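Local coordinates for periplasmic solute binding protein (Pectobacterium atrosepticum, PDB 4RY1), which probably captures a sugar in the periplasm and delivers it to an ABC-type membrane transporter, at residues A[398-401]-A[402-406]. Residues are numbered along the deposited sequence; the frame is centred on the assembly and turned at random.
Sequences FLSG and ANRIL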
ATOM      1  N   PHE A 398     -20.527  12.624   2.757  1.00 25.17           N
ATOM      2  CA  PHE A 398     -19.142  12.169   2.881  1.00 24.37           C
ATOM      3  C   PHE A 398     -18.237  13.380   3.153  1.00 24.03           C
ATOM      4  O   PHE A 398     -17.411  13.359   4.055  1.00 23.33           O
ATOM      5  CB  PHE A 398     -18.658  11.389   1.651  1.00 22.73           C
ATOM      6  CG  PHE A 398     -17.177  11.115   1.670  1.00 23.11           C
ATOM      7  CD1 PHE A 398     -16.662  10.039   2.397  1.00 21.54           C
ATOM      8  CD2 PHE A 398     -16.302  11.945   0.999  1.00 22.05           C
ATOM      9  CE1 PHE A 398     -15.293   9.802   2.442  1.00 20.50           C
ATOM     10  CE2 PHE A 398     -14.941  11.713   1.040  1.00 22.18           C
ATOM     11  CZ  PHE A 398     -14.434  10.636   1.755  1.00 18.65           C
ATOM     12  N   LEU A 399     -18.425  14.442   2.388  1.00 26.27           N
ATOM     13  CA  LEU A 399     -17.596  15.638   2.551  1.00 23.80           C
ATOM     14  C   LEU A 399     -17.653  16.224   3.971  1.00 25.91           C
ATOM     15  O   LEU A 399     -16.624  16.515   4.554  1.00 26.49           O
ATOM     16  CB  LEU A 399     -17.991  16.683   1.515  1.00 22.65           C
ATOM     17  CG  LEU A 399     -17.309  18.046   1.643  1.00 23.38           C
ATOM     18  CD1 LEU A 399     -15.792  17.914   1.574  1.00 25.87           C
ATOM     19  CD2 LEU A 399     -17.830  18.957   0.541  1.00 40.04           C
ATOM     20  N   SER A 400     -18.853  16.413   4.507  1.00 25.71           N
ATOM     21  CA  SER A 400     -19.002  16.967   5.863  1.00 27.77           C
ATOM     22  C   SER A 400     -18.411  16.025   6.928  1.00 25.06           C
ATOM     23  O   SER A 400     -17.716  16.465   7.836  1.00 30.05           O
ATOM     24  CB  SER A 400     -20.473  17.313   6.166  1.00 37.72           C
ATOM     25  OG  SER A 400     -21.337  16.239   5.864  1.00 85.35           O
ATOM     26  N   GLY A 401     -18.670  14.727   6.801  1.00 25.83           N
ATOM     27  CA  GLY A 401     -18.159  13.765   7.790  1.00 25.01           C
ATOM     28  C   GLY A 401     -16.637  13.622   7.711  1.00 22.88           C
ATOM     29  O   GLY A 401     -15.934  13.528   8.735  1.00 20.73           O
ATOM     30  N   ALA A 402     -16.137  13.597   6.481  1.00 20.72           N
ATOM     31  CA  ALA A 402     -14.691  13.529   6.230  1.00 22.97           C
ATOM     32  C   ALA A 402     -14.004  14.740   6.855  1.00 23.76           C
ATOM     33  O   ALA A 402     -12.971  14.616   7.522  1.00 20.62           O
ATOM     34  CB  ALA A 402     -14.388  13.448   4.740  1.00 20.87           C
ATOM     35  N   ASN A 403     -14.610  15.911   6.681  1.00 22.37           N
ATOM     36  CA  ASN A 403     -14.021  17.135   7.239  1.00 22.54           C
ATOM     37  C   ASN A 403     -13.995  17.122   8.775  1.00 22.97           C
ATOM     38  O   ASN A 403     -13.011  17.558   9.375  1.00 24.93           O
ATOM     39  CB  ASN A 403     -14.698  18.385   6.690  1.00 24.04           C
ATOM     40  CG  ASN A 403     -14.200  18.751   5.298  1.00 21.21           C
ATOM     41  OD1 ASN A 403     -13.121  18.312   4.875  1.00 26.59           O
ATOM     42  ND2 ASN A 403     -14.971  19.564   4.580  1.00 26.58           N
ATOM     43  N   ARG A 404     -15.047  16.594   9.403  1.00 23.12           N
ATOM     44  CA  ARG A 404     -15.033  16.379  10.868  1.00 28.15           C
ATOM     45  C   ARG A 404     -13.886  15.455  11.281  1.00 23.30           C
ATOM     46  O   ARG A 404     -13.189  15.737  12.232  1.00 23.25           O
ATOM     47  CB  ARG A 404     -16.372  15.847  11.410  1.00 23.79           C
ATOM     48  CG  ARG A 404     -17.528  16.847  11.283  1.00 28.06           C
ATOM     49  CD  ARG A 404     -18.839  16.333  11.866  1.00 50.28           C
ATOM     50  NE  ARG A 404     -19.564  15.369  11.028  1.00 76.83           N
ATOM     51  CZ  ARG A 404     -20.324  15.678   9.976  1.00 53.82           C
ATOM     52  NH1 ARG A 404     -20.452  16.937   9.570  1.00 97.17           N
ATOM     53  NH2 ARG A 404     -20.950  14.714   9.308  1.00 40.22           N
ATOM     54  N   ILE A 405     -13.706  14.355  10.557  1.00 22.90           N
ATOM     55  CA  ILE A 405     -12.633  13.395  10.869  1.00 20.13           C
ATOM     56  C   ILE A 405     -11.261  14.061  10.773  1.00 20.63           C
ATOM     57  O   ILE A 405     -10.425  13.925  11.656  1.00 19.37           O
ATOM     58  CB  ILE A 405     -12.678  12.167   9.938  1.00 18.73           C
ATOM     59  CG1 ILE A 405     -13.892  11.303  10.267  1.00 20.24           C
ATOM     60  CG2 ILE A 405     -11.395  11.336  10.061  1.00 18.06           C
ATOM     61  CD1 ILE A 405     -14.330  10.386   9.150  1.00 21.63           C
ATOM     62  N   LEU A 406     -11.054  14.793   9.683  1.00 18.20           N
ATOM     63  CA  LEU A 406      -9.766  15.453   9.426  1.00 20.60           C
ATOM     64  C   LEU A 406      -9.420  16.545  10.428  1.00 20.25           C
ATOM     65  O   LEU A 406      -8.260  16.748  10.749  1.00 21.64           O
ATOM     66  CB  LEU A 406      -9.693  15.962   7.984  1.00 19.37           C
ATOM     67  CG  LEU A 406      -9.712  14.865   6.903  1.00 20.96           C
ATOM     68  CD1 LEU A 406      -9.711  15.510   5.533  1.00 23.94           C
ATOM     69  CD2 LEU A 406      -8.540  13.880   6.972  1.00 21.41           C
TER
HETATM   70  O   HOH W   1     -22.191  13.827   7.150  1.00 44.78           O
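F398 and A402 meet one turn apart on the buried side of helix 391-409, where the methyl CB of A402 sits over one face of the phenyl ring. CB lies 4.2 Å from the F398 ring centroid and 16° off the ring normal, which meets the geometry of a CH-pi contact. A chi1 of 171° turns CG of F398 away from the backbone N and beside the carbonyl carbon; the ring thereby leans toward the following turn and brings CE2 and CZ beneath that methyl. L376 and W377 of helix 371-385 also touch this ring, and F206 meets it edge-to-face. The backbone beneath is regular alpha-helix: four successive i to i+4 hydrogen bonds join the two segments, from A402 N to F398 O through I405 N to G401 O. This helix is the last one in the chain of a solute-binding protein of family 1, and the same side of it rests on strand 194-195 and helix 371-385. At the border of the packed side L399 and N403 cross, the methyl CD1 of L399 standing 3.5 Å from the amide ND2 of N403; OD1 of that amide accepts a hydrogen bond from I195 N. The contact changes character at the surface, where R404 is exposed and a water takes part. R404 bends at chi3 (-78°) and folds back along the helix, placing one guanidinium face over G401, with NH2 3.3 Å from G401 CA. NH1 comes equally near S400 O, but the oxygen stands above the guanidinium plane and the angle is poor for a hydrogen bond. A water at the guanidinium edge accepts a weak bond from R404 NH2 and is hydrogen-bonded to S400 OG at 2.9 Å, a hydroxyl also hydrogen-bonded to D397 O.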